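PDB 2FH5: signal recognition particle receptor beta subunit from Mus musculus, which binds GTP as the small-GTPase subunit of the signal recognition particle receptor, which helps direct nascent secretory proteins to the endoplasmic reticulum membrane. Local coordinates for residues F12-C16 with D97-F101; N114-L118 with P181-E185; F24-L28 with S42-Y46. The contacts are given in a common frame with arbitrary orientation. Residues are numbered along the deposited sequence.

Contact 1. Residues F12-C16 with D97-F101. With GTP (guanosine-5'-triphosphate), chain D.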
ATOM      1  N   PHE B  12      -7.408   6.633  -3.207  1.00 38.34           N
ATOM      2  CA  PHE B  12      -7.239   5.266  -3.699  1.00 35.64           C
ATOM      3  C   PHE B  12      -7.645   4.378  -2.512  1.00 42.39           C
ATOM      4  O   PHE B  12      -7.066   4.478  -1.417  1.00 42.10           O
ATOM      5  CB  PHE B  12      -5.788   4.998  -4.088  1.00 40.76           C
ATOM      6  CG  PHE B  12      -5.367   5.670  -5.363  1.00 45.00           C
ATOM      7  CD1 PHE B  12      -5.186   7.047  -5.418  1.00 48.10           C
ATOM      8  CD2 PHE B  12      -5.202   4.932  -6.528  1.00 50.76           C
ATOM      9  CE1 PHE B  12      -4.850   7.684  -6.622  1.00 47.49           C
ATOM     10  CE2 PHE B  12      -4.865   5.563  -7.732  1.00 51.32           C
ATOM     11  CZ  PHE B  12      -4.690   6.945  -7.772  1.00 45.02           C
ATOM     12  N   VAL B  13      -8.653   3.538  -2.716  1.00 38.37           N
ATOM     13  CA  VAL B  13      -9.157   2.683  -1.656  1.00 34.27           C
ATOM     14  C   VAL B  13      -9.330   1.294  -2.224  1.00 32.74           C
ATOM     15  O   VAL B  13      -9.373   1.140  -3.433  1.00 39.78           O
ATOM     16  CB  VAL B  13     -10.541   3.187  -1.122  1.00 36.98           C
ATOM     17  CG1 VAL B  13     -10.410   4.592  -0.486  1.00 30.51           C
ATOM     18  CG2 VAL B  13     -11.556   3.202  -2.259  1.00 38.30           C
ATOM     19  N   GLY B  14      -9.441   0.286  -1.359  1.00 33.44           N
ATOM     20  CA  GLY B  14      -9.592  -1.086  -1.819  1.00 28.82           C
ATOM     21  C   GLY B  14      -9.065  -2.027  -0.764  1.00 38.79           C
ATOM     22  O   GLY B  14      -8.391  -1.591   0.190  1.00 34.68           O
ATOM     23  N   LEU B  15      -9.346  -3.323  -0.931  1.00 36.84           N
ATOM     24  CA  LEU B  15      -8.902  -4.307   0.056  1.00 40.40           C
ATOM     25  C   LEU B  15      -7.391  -4.321   0.119  1.00 40.99           C
ATOM     26  O   LEU B  15      -6.723  -3.775  -0.764  1.00 41.04           O
ATOM     27  CB  LEU B  15      -9.393  -5.732  -0.286  1.00 36.31           C
ATOM     28  CG  LEU B  15     -10.897  -5.911  -0.498  1.00 38.32           C
ATOM     29  CD1 LEU B  15     -11.154  -7.329  -0.934  1.00 33.81           C
ATOM     30  CD2 LEU B  15     -11.674  -5.552   0.752  1.00 29.56           C
ATOM     31  N   CYS B  16      -6.865  -4.924   1.177  1.00 40.55           N
ATOM     32  CA  CYS B  16      -5.421  -5.081   1.335  1.00 41.61           C
ATOM     33  C   CYS B  16      -4.898  -5.814   0.119  1.00 38.67           C
ATOM     34  O   CYS B  16      -5.576  -6.691  -0.410  1.00 34.74           O
ATOM     35  CB  CYS B  16      -5.109  -5.933   2.559  1.00 40.52           C
ATOM     36  SG  CYS B  16      -5.307  -5.040   4.091  1.00 42.04           S
ATOM     37  N   ASP B  97     -15.916  -9.737  -0.278  1.00 48.31           N
ATOM     38  CA  ASP B  97     -15.239  -8.712   0.518  1.00 46.60           C
ATOM     39  C   ASP B  97     -15.155  -7.406  -0.271  1.00 45.95           C
ATOM     40  O   ASP B  97     -15.320  -6.320   0.288  1.00 43.82           O
ATOM     41  CB  ASP B  97     -13.838  -9.169   0.930  1.00 55.68           C
ATOM     42  CG  ASP B  97     -13.863 -10.232   2.025  1.00 63.63           C
ATOM     43  OD1 ASP B  97     -14.575 -10.033   3.035  1.00 66.43           O
ATOM     44  OD2 ASP B  97     -13.167 -11.264   1.882  1.00 66.84           O
ATOM     45  N   VAL B  98     -14.909  -7.524  -1.573  1.00 43.05           N
ATOM     46  CA  VAL B  98     -14.830  -6.371  -2.456  1.00 42.33           C
ATOM     47  C   VAL B  98     -16.177  -5.663  -2.505  1.00 45.32           C
ATOM     48  O   VAL B  98     -16.260  -4.470  -2.201  1.00 48.55           O
ATOM     49  CB  VAL B  98     -14.457  -6.787  -3.903  1.00 44.77           C
ATOM     50  CG1 VAL B  98     -14.552  -5.585  -4.822  1.00 38.80           C
ATOM     51  CG2 VAL B  98     -13.057  -7.392  -3.938  1.00 36.99           C
ATOM     52  N   ALA B  99     -17.229  -6.394  -2.885  1.00 46.34           N
ATOM     53  CA  ALA B  99     -18.591  -5.820  -2.976  1.00 48.11           C
ATOM     54  C   ALA B  99     -19.028  -5.122  -1.686  1.00 45.03           C
ATOM     55  O   ALA B  99     -19.589  -4.031  -1.710  1.00 44.01           O
ATOM     56  CB  ALA B  99     -19.612  -6.914  -3.343  1.00 46.54           C
ATOM     57  N   GLU B 100     -18.754  -5.758  -0.559  1.00 44.15           N
ATOM     58  CA  GLU B 100     -19.115  -5.202   0.737  1.00 50.09           C
ATOM     59  C   GLU B 100     -18.431  -3.873   1.039  1.00 48.01           C
ATOM     60  O   GLU B 100     -19.042  -2.975   1.641  1.00 45.35           O
ATOM     61  CB  GLU B 100     -18.784  -6.213   1.832  1.00 56.36           C
ATOM     62  CG  GLU B 100     -18.926  -5.700   3.233  1.00 73.04           C
ATOM     63  CD  GLU B 100     -18.743  -6.820   4.245  1.00 87.09           C
ATOM     64  OE1 GLU B 100     -19.641  -7.698   4.285  1.00 93.02           O
ATOM     65  OE2 GLU B 100     -17.713  -6.838   4.976  1.00 87.01           O
ATOM     66  N   PHE B 101     -17.166  -3.746   0.636  1.00 41.96           N
ATOM     67  CA  PHE B 101     -16.443  -2.512   0.887  1.00 39.19           C
ATOM     68  C   PHE B 101     -16.911  -1.474  -0.130  1.00 37.94           C
ATOM     69  O   PHE B 101     -17.150  -0.329   0.223  1.00 36.86           O
ATOM     70  CB  PHE B 101     -14.929  -2.761   0.792  1.00 42.98           C
ATOM     71  CG  PHE B 101     -14.069  -1.531   1.025  1.00 44.92           C
ATOM     72  CD1 PHE B 101     -14.547  -0.431   1.742  1.00 47.64           C
ATOM     73  CD2 PHE B 101     -12.779  -1.471   0.504  1.00 45.55           C
ATOM     74  CE1 PHE B 101     -13.757   0.720   1.924  1.00 46.64           C
ATOM     75  CE2 PHE B 101     -11.980  -0.331   0.681  1.00 48.64           C
ATOM     76  CZ  PHE B 101     -12.476   0.773   1.391  1.00 40.68           C
TER
HETATM   77  PG  GTP D 301      -2.596  -2.308   1.654  1.00 36.00           P
HETATM   78  O1G GTP D 301      -2.589  -3.464   2.531  1.00 39.61           O
HETATM   79  O2G GTP D 301      -1.552  -1.298   2.004  1.00 37.02           O
HETATM   80  O3G GTP D 301      -4.002  -1.672   1.600  1.00 49.85           O
HETATM   81  O3B GTP D 301      -2.164  -2.993   0.130  1.00 40.04           O
HETATM   82  PB  GTP D 301      -2.000  -2.235  -1.191  1.00 38.06           P
HETATM   83  O1B GTP D 301      -3.291  -2.215  -1.944  1.00 41.06           O
HETATM   84  O2B GTP D 301      -1.418  -0.843  -1.043  1.00 40.34           O
HETATM   85  O3A GTP D 301      -1.010  -3.244  -1.937  1.00 39.75           O
HETATM   86  PA  GTP D 301       0.411  -2.979  -2.559  1.00 36.81           P
HETATM   87  O1A GTP D 301       0.428  -1.835  -3.416  1.00 36.06           O
HETATM   88  O2A GTP D 301       1.448  -2.903  -1.472  1.00 34.64           O
HETATM   89  O5' GTP D 301       0.492  -4.288  -3.447  1.00 35.00           O
HETATM   90  C5' GTP D 301       0.495  -5.545  -2.792  1.00 33.36           C
HETATM   91  C4' GTP D 301       1.381  -6.516  -3.570  1.00 33.45           C
HETATM   92  O4' GTP D 301       0.891  -6.700  -4.916  1.00 34.43           O
HETATM   93  C3' GTP D 301       2.827  -6.042  -3.747  1.00 38.55           C
HETATM   94  O3' GTP D 301       3.757  -7.155  -3.618  1.00 44.29           O
HETATM   95  C2' GTP D 301       2.828  -5.456  -5.129  1.00 38.28           C
HETATM   96  O2' GTP D 301       4.127  -5.304  -5.739  1.00 39.69           O
HETATM   97  C1' GTP D 301       1.864  -6.360  -5.900  1.00 35.12           C
HETATM   98  N9  GTP D 301       1.151  -5.703  -6.981  1.00 42.72           N
HETATM   99  C8  GTP D 301       0.491  -4.470  -6.912  1.00 39.50           C
HETATM  100  N7  GTP D 301      -0.060  -4.175  -8.087  1.00 44.55           N
HETATM  101  C5  GTP D 301       0.244  -5.246  -8.955  1.00 45.67           C
HETATM  102  C6  GTP D 301      -0.058  -5.519 -10.302  1.00 44.49           C
HETATM  103  O6  GTP D 301      -0.700  -4.868 -11.103  1.00 45.32           O
HETATM  104  N1  GTP D 301       0.440  -6.732 -10.850  1.00 43.92           N
HETATM  105  C2  GTP D 301       1.197  -7.632 -10.122  1.00 43.05           C
HETATM  106  N2  GTP D 301       1.650  -8.762 -10.732  1.00 36.06           N
HETATM  107  N3  GTP D 301       1.476  -7.365  -8.818  1.00 44.60           N
HETATM  108  C4  GTP D 301       1.006  -6.184  -8.255  1.00 43.84           C
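Apolar packing forms the first group in this interface, which buries 251 Å² in total. Leu15, with chi1 m and chi2 t, extends its CD1 to 3.6 Å from CG2 of Val98, and the same CD1 lies 3.8 Å from CB of Asp97, whose carboxylate is directed away. CD2 of Leu15 is 4.2 Å from CD2 of Phe101. On the strand end, CB of Val13 lies 4.0 Å from CZ of Phe101.

Contacts of the Phe101 ring form the second group. Gly14 N is 3.3 Å from CE2 of Phe101 and Leu15 N is 4.2 Å from CD2 of Phe101, both near the ring plane; the ring also forms a cation-pi contact with Arg68. The segment 12-16 runs from strand 9-13 into the P-loop (Walker A) of this GTPase, and helix 91-110 thus packs against the start of the nucleotide-binding loop. Gly14 has phi/psi of 154/169, where a CB would be jammed against the preceding carbonyl oxygen, so these backbone angles by themselves call for glycine.

Polar links lead outside the pair, with no hydrogen bond between the segments: Gly14 O accepts from Lys20 NZ, a residue that also binds GTP. Cys16 lies next to the nucleotide, its CA 3.5 Å from O1G of GTP.

Contact 2. Residues N114-L118 with P181-E185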
ATOM      1  N   ASN B 114     -21.094  17.365  -3.080  1.00 80.82           N
ATOM      2  CA  ASN B 114     -20.651  17.237  -4.467  1.00 80.93           C
ATOM      3  C   ASN B 114     -20.028  15.870  -4.680  1.00 78.08           C
ATOM      4  O   ASN B 114     -18.811  15.701  -4.569  1.00 80.51           O
ATOM      5  CB  ASN B 114     -19.625  18.313  -4.832  1.00 85.81           C
ATOM      6  CG  ASN B 114     -20.252  19.671  -5.031  1.00 92.34           C
ATOM      7  OD1 ASN B 114     -20.660  20.331  -4.068  1.00 94.77           O
ATOM      8  ND2 ASN B 114     -20.342  20.101  -6.291  1.00 94.10           N
ATOM      9  N   SER B 115     -20.869  14.895  -4.989  1.00 73.16           N
ATOM     10  CA  SER B 115     -20.408  13.538  -5.199  1.00 67.71           C
ATOM     11  C   SER B 115     -19.148  13.449  -6.038  1.00 64.10           C
ATOM     12  O   SER B 115     -19.068  14.019  -7.130  1.00 63.66           O
ATOM     13  CB  SER B 115     -21.511  12.697  -5.835  1.00 65.80           C
ATOM     14  OG  SER B 115     -22.390  12.237  -4.829  1.00 70.37           O
ATOM     15  N   PRO B 116     -18.135  12.734  -5.527  1.00 57.08           N
ATOM     16  CA  PRO B 116     -16.897  12.598  -6.278  1.00 53.21           C
ATOM     17  C   PRO B 116     -17.109  11.635  -7.430  1.00 50.28           C
ATOM     18  O   PRO B 116     -17.982  10.780  -7.372  1.00 48.86           O
ATOM     19  CB  PRO B 116     -15.934  12.043  -5.238  1.00 53.34           C
ATOM     20  CG  PRO B 116     -16.813  11.175  -4.436  1.00 53.55           C
ATOM     21  CD  PRO B 116     -18.014  12.069  -4.220  1.00 57.62           C
ATOM     22  N   SER B 117     -16.322  11.800  -8.480  1.00 44.52           N
ATOM     23  CA  SER B 117     -16.371  10.919  -9.616  1.00 50.13           C
ATOM     24  C   SER B 117     -15.730   9.601  -9.085  1.00 53.65           C
ATOM     25  O   SER B 117     -14.811   9.644  -8.264  1.00 50.51           O
ATOM     26  CB  SER B 117     -15.544  11.560 -10.739  1.00 54.44           C
ATOM     27  OG  SER B 117     -15.468  10.733 -11.881  1.00 62.87           O
ATOM     28  N   LEU B 118     -16.202   8.443  -9.544  1.00 52.30           N
ATOM     29  CA  LEU B 118     -15.683   7.167  -9.052  1.00 48.16           C
ATOM     30  C   LEU B 118     -15.169   6.181 -10.103  1.00 47.18           C
ATOM     31  O   LEU B 118     -15.846   5.886 -11.071  1.00 51.10           O
ATOM     32  CB  LEU B 118     -16.767   6.494  -8.209  1.00 50.13           C
ATOM     33  CG  LEU B 118     -16.668   4.994  -7.907  1.00 58.29           C
ATOM     34  CD1 LEU B 118     -15.454   4.667  -7.045  1.00 58.18           C
ATOM     35  CD2 LEU B 118     -17.931   4.579  -7.186  1.00 62.12           C
ATOM     36  N   PRO B 181     -26.642   7.860  -9.057  1.00 55.87           N
ATOM     37  CA  PRO B 181     -26.507   9.303  -9.275  1.00 56.58           C
ATOM     38  C   PRO B 181     -25.020   9.653  -9.073  1.00 59.68           C
ATOM     39  O   PRO B 181     -24.699  10.526  -8.260  1.00 64.57           O
ATOM     40  CB  PRO B 181     -27.385   9.907  -8.180  1.00 54.33           C
ATOM     41  CG  PRO B 181     -27.249   8.907  -7.049  1.00 53.93           C
ATOM     42  CD  PRO B 181     -27.362   7.581  -7.797  1.00 56.15           C
ATOM     43  N   LEU B 182     -24.134   8.950  -9.793  1.00 59.29           N
ATOM     44  CA  LEU B 182     -22.678   9.140  -9.717  1.00 58.03           C
ATOM     45  C   LEU B 182     -21.996   8.748 -11.016  1.00 59.93           C
ATOM     46  O   LEU B 182     -22.434   7.823 -11.694  1.00 58.63           O
ATOM     47  CB  LEU B 182     -22.052   8.231  -8.664  1.00 62.69           C
ATOM     48  CG  LEU B 182     -22.295   8.237  -7.162  1.00 64.32           C
ATOM     49  CD1 LEU B 182     -21.983   6.852  -6.622  1.00 60.98           C
ATOM     50  CD2 LEU B 182     -21.423   9.280  -6.504  1.00 65.67           C
ATOM     51  N   LYS B 183     -20.907   9.435 -11.352  1.00 61.98           N
ATOM     52  CA  LYS B 183     -20.125   9.070 -12.532  1.00 63.65           C
ATOM     53  C   LYS B 183     -19.322   7.840 -12.045  1.00 63.70           C
ATOM     54  O   LYS B 183     -18.594   7.918 -11.053  1.00 62.80           O
ATOM     55  CB  LYS B 183     -19.162  10.197 -12.914  1.00 69.52           C
ATOM     56  CG  LYS B 183     -19.825  11.494 -13.356  1.00 79.15           C
ATOM     57  CD  LYS B 183     -20.472  11.350 -14.734  1.00 86.71           C
ATOM     58  CE  LYS B 183     -20.974  12.688 -15.252  1.00 90.40           C
ATOM     59  NZ  LYS B 183     -21.557  12.550 -16.610  1.00 91.04           N
ATOM     60  N   VAL B 184     -19.474   6.705 -12.713  1.00 59.18           N
ATOM     61  CA  VAL B 184     -18.777   5.499 -12.302  1.00 57.50           C
ATOM     62  C   VAL B 184     -18.187   4.843 -13.529  1.00 58.56           C
ATOM     63  O   VAL B 184     -18.911   4.535 -14.457  1.00 59.31           O
ATOM     64  CB  VAL B 184     -19.744   4.482 -11.618  1.00 53.76           C
ATOM     65  CG1 VAL B 184     -18.999   3.221 -11.258  1.00 45.07           C
ATOM     66  CG2 VAL B 184     -20.354   5.082 -10.372  1.00 48.73           C
ATOM     67  N   GLU B 185     -16.874   4.644 -13.545  1.00 57.42           N
ATOM     68  CA  GLU B 185     -16.240   3.988 -14.680  1.00 54.42           C
ATOM     69  C   GLU B 185     -15.394   2.816 -14.251  1.00 53.08           C
ATOM     70  O   GLU B 185     -14.953   2.731 -13.106  1.00 48.03           O
ATOM     71  CB  GLU B 185     -15.332   4.937 -15.429  1.00 55.98           C
ATOM     72  CG  GLU B 185     -16.042   5.976 -16.233  1.00 69.28           C
ATOM     73  CD  GLU B 185     -15.064   6.949 -16.840  1.00 75.15           C
ATOM     74  OE1 GLU B 185     -14.128   6.503 -17.560  1.00 74.53           O
ATOM     75  OE2 GLU B 185     -15.235   8.159 -16.575  1.00 80.71           O
TER
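Leu118 has chi1 t and chi2 p, and this rotamer brings its CD2 to 4.0 Å from CG2 of Val184, itself at chi1 t. Both side chains project from the same face of the sheet, where Leu118 also meets Leu106 of helix 91-110. Leu182, with chi1 m and chi2 t, has its CA-to-CB bond sideways to segment 114-118, yet its CD2 lies 3.5 Å from CB of Ser115 and 3.9 Å from O of Pro116. The same leucine packs on Leu106 and Met110, so it touches both residues 115-116 and helix 91-110.

The backbones carrying these side chains form a parallel beta bridge between Leu118 and Val184, with a CA-CA distance of 4.8 Å. Leu118 N donates to Lys183 O at 2.9 Å (156° at the hydrogen), and Glu185 N donates to Leu118 O at 3.0 Å (158°). Leu118 therefore uses both its amide and its carbonyl on the residues flanking Val184, the usual parallel pattern. The pairing sets strand 184-188, outermost within this chain, beside strand 117-123 in the P-loop NTPase sheet. A CA-H...O contact from Val184 CA to Leu118 O, at 3.2 Å, supplements it.

Within the pair, Ser117, at chi1 t, has its OG 3.9 Å from CB of Lys183, whose m, m, t, t chain carries the amine away from segment 114-118. Two polar side chains have partners outside: Ser115 OG is hydrogen-bonded to Ser109 O, while Glu185 OE2 forms a salt bridge with Lys212 of helix 204-213.

Contact 3. Residues F24-L28 with S42-Y46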
ATOM      1  N   PHE B  24       0.039   4.039  -6.831  1.00 42.40           N
ATOM      2  CA  PHE B  24       0.391   5.356  -6.327  1.00 41.11           C
ATOM      3  C   PHE B  24       1.850   5.661  -6.716  1.00 45.00           C
ATOM      4  O   PHE B  24       2.147   6.740  -7.233  1.00 48.49           O
ATOM      5  CB  PHE B  24       0.184   5.330  -4.803  1.00 35.77           C
ATOM      6  CG  PHE B  24       0.579   6.580  -4.071  1.00 33.38           C
ATOM      7  CD1 PHE B  24      -0.249   7.688  -4.049  1.00 37.79           C
ATOM      8  CD2 PHE B  24       1.727   6.598  -3.282  1.00 38.88           C
ATOM      9  CE1 PHE B  24       0.050   8.809  -3.232  1.00 36.75           C
ATOM     10  CE2 PHE B  24       2.038   7.711  -2.464  1.00 37.43           C
ATOM     11  CZ  PHE B  24       1.197   8.808  -2.439  1.00 33.76           C
ATOM     12  N   VAL B  25       2.747   4.703  -6.489  1.00 43.56           N
ATOM     13  CA  VAL B  25       4.165   4.871  -6.810  1.00 44.69           C
ATOM     14  C   VAL B  25       4.387   4.996  -8.321  1.00 43.59           C
ATOM     15  O   VAL B  25       5.089   5.881  -8.791  1.00 45.67           O
ATOM     16  CB  VAL B  25       5.008   3.674  -6.275  1.00 42.25           C
ATOM     17  CG1 VAL B  25       6.438   3.757  -6.800  1.00 39.88           C
ATOM     18  CG2 VAL B  25       5.007   3.682  -4.754  1.00 40.95           C
ATOM     19  N   ARG B  26       3.796   4.084  -9.067  1.00 41.03           N
ATOM     20  CA  ARG B  26       3.891   4.075 -10.515  1.00 46.37           C
ATOM     21  C   ARG B  26       3.426   5.398 -11.154  1.00 49.15           C
ATOM     22  O   ARG B  26       3.991   5.832 -12.157  1.00 48.32           O
ATOM     23  CB  ARG B  26       3.034   2.946 -11.065  1.00 48.07           C
ATOM     24  CG  ARG B  26       3.552   2.390 -12.327  1.00 55.68           C
ATOM     25  CD  ARG B  26       4.455   1.259 -11.974  1.00 61.46           C
ATOM     26  NE  ARG B  26       5.645   1.214 -12.810  1.00 66.10           N
ATOM     27  CZ  ARG B  26       6.530   0.228 -12.764  1.00 63.74           C
ATOM     28  NH1 ARG B  26       6.332  -0.789 -11.925  1.00 55.38           N
ATOM     29  NH2 ARG B  26       7.624   0.280 -13.521  1.00 59.06           N
ATOM     30  N   LEU B  27       2.393   6.019 -10.579  1.00 44.27           N
ATOM     31  CA  LEU B  27       1.851   7.266 -11.098  1.00 47.60           C
ATOM     32  C   LEU B  27       2.762   8.437 -10.811  1.00 51.06           C
ATOM     33  O   LEU B  27       2.856   9.372 -11.601  1.00 56.04           O
ATOM     34  CB  LEU B  27       0.467   7.565 -10.490  1.00 45.19           C
ATOM     35  CG  LEU B  27      -0.716   6.779 -11.060  1.00 49.20           C
ATOM     36  CD1 LEU B  27      -1.939   6.954 -10.197  1.00 47.73           C
ATOM     37  CD2 LEU B  27      -1.004   7.246 -12.465  1.00 50.08           C
ATOM     38  N   LEU B  28       3.429   8.377  -9.671  1.00 51.15           N
ATOM     39  CA  LEU B  28       4.307   9.445  -9.236  1.00 49.41           C
ATOM     40  C   LEU B  28       5.768   9.373  -9.702  1.00 50.25           C
ATOM     41  O   LEU B  28       6.440  10.394  -9.750  1.00 49.87           O
ATOM     42  CB  LEU B  28       4.280   9.504  -7.704  1.00 46.57           C
ATOM     43  CG  LEU B  28       2.966   9.892  -7.032  1.00 47.32           C
ATOM     44  CD1 LEU B  28       2.967   9.569  -5.529  1.00 40.57           C
ATOM     45  CD2 LEU B  28       2.763  11.368  -7.272  1.00 48.06           C
ATOM     46  N   SER B  42      -0.846   8.037   2.798  1.00 47.97           N
ATOM     47  CA  SER B  42       0.276   8.771   2.259  1.00 46.19           C
ATOM     48  C   SER B  42      -0.282   9.618   1.096  1.00 48.57           C
ATOM     49  O   SER B  42      -1.265   9.262   0.436  1.00 44.72           O
ATOM     50  CB  SER B  42       1.436   7.834   1.835  1.00 50.92           C
ATOM     51  OG  SER B  42       1.047   6.718   1.062  1.00 64.12           O
ATOM     52  N   SER B  43       0.325  10.765   0.864  1.00 48.45           N
ATOM     53  CA  SER B  43      -0.176  11.656  -0.167  1.00 48.33           C
ATOM     54  C   SER B  43       0.965  12.360  -0.886  1.00 48.73           C
ATOM     55  O   SER B  43       2.067  12.477  -0.349  1.00 46.49           O
ATOM     56  CB  SER B  43      -1.076  12.692   0.491  1.00 46.90           C
ATOM     57  OG  SER B  43      -0.322  13.455   1.417  1.00 51.65           O
ATOM     58  N   ALA B  44       0.688  12.825  -2.098  1.00 47.67           N
ATOM     59  CA  ALA B  44       1.671  13.529  -2.902  1.00 48.44           C
ATOM     60  C   ALA B  44       0.984  14.188  -4.102  1.00 52.44           C
ATOM     61  O   ALA B  44      -0.094  13.755  -4.534  1.00 49.20           O
ATOM     62  CB  ALA B  44       2.726  12.571  -3.373  1.00 48.64           C
ATOM     63  N   ILE B  45       1.622  15.217  -4.651  1.00 50.67           N
ATOM     64  CA  ILE B  45       1.058  15.940  -5.772  1.00 50.71           C
ATOM     65  C   ILE B  45       1.304  15.270  -7.123  1.00 53.39           C
ATOM     66  O   ILE B  45       2.411  14.841  -7.431  1.00 53.78           O
ATOM     67  CB  ILE B  45       1.605  17.375  -5.799  1.00 51.18           C
ATOM     68  CG1 ILE B  45       1.014  18.160  -4.633  1.00 53.55           C
ATOM     69  CG2 ILE B  45       1.258  18.052  -7.108  1.00 53.54           C
ATOM     70  CD1 ILE B  45       1.705  19.488  -4.386  1.00 55.53           C
ATOM     71  N   TYR B  46       0.258  15.195  -7.936  1.00 54.08           N
ATOM     72  CA  TYR B  46       0.363  14.586  -9.254  1.00 61.21           C
ATOM     73  C   TYR B  46       0.066  15.622 -10.357  1.00 66.61           C
ATOM     74  O   TYR B  46      -1.022  16.191 -10.394  1.00 65.53           O
ATOM     75  CB  TYR B  46      -0.626  13.414  -9.350  1.00 54.38           C
ATOM     76  CG  TYR B  46      -0.670  12.704 -10.692  1.00 52.64           C
ATOM     77  CD1 TYR B  46       0.380  11.902 -11.118  1.00 50.61           C
ATOM     78  CD2 TYR B  46      -1.786  12.815 -11.520  1.00 51.24           C
ATOM     79  CE1 TYR B  46       0.322  11.216 -12.345  1.00 48.76           C
ATOM     80  CE2 TYR B  46      -1.858  12.141 -12.739  1.00 46.81           C
ATOM     81  CZ  TYR B  46      -0.806  11.345 -13.148  1.00 50.61           C
ATOM     82  OH  TYR B  46      -0.879  10.687 -14.362  1.00 50.44           O
TER
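This is helix-on-strand packing at one margin of the domain: the helix following the P-loop, 20-29, lies against strand 42-47, outermost in the sheet of this chain. The local axes approach to 9.6 Å at 34°, and 321 Å² is buried without any hydrogen bond between the segments. Leu28 places CD1 3.7 Å from CB of Ala44 and CD2 3.5 Å from O of Ile45. Phe24, at chi1 t, extends its CZ to 3.9 Å from C of Ser43 and 4.2 Å from CB of Ala44; the strand backbone meets this ring at its edge.

In the small-GTPase fold this strand follows the loop bearing Ser38, which with Thr21 belongs to the magnesium site. Ser43 OG is hydrogen-bonded to a polar side chain of the receptor alpha subunit, and Phe24, Val25 and Leu28 pack on its apolar side chains, so the contact forms part of the heterodimer interface. Leu27 O sits 3.2 Å from CE1 of Tyr46, near the ring plane, while Tyr46 OH is hydrogen-bonded to Glu207.

All three contacts reach the same mixed sheet, but at different depths. Contact 1 is mostly buried, with its centre about 8 Å from the chain centre, against about 11 Å for contact 2 and about 15 Å for contact 3, both only partly buried. Contacts 1 and 3 use consecutive elements, strand 9-13 and helix 20-29, and touch directly: Phe12 CZ is 3.7 Å from Leu27 CD1. Helix 91-110 of contact 1 leads on to strand 117-123 of contact 2, yet the nearest atoms of contacts 1 and 2 are about 6 Å apart. Backbone hydrogen bonds join the segments in contact 2 alone; the other two rely on apolar and aromatic packing, and only contact 3 meets the alpha subunit.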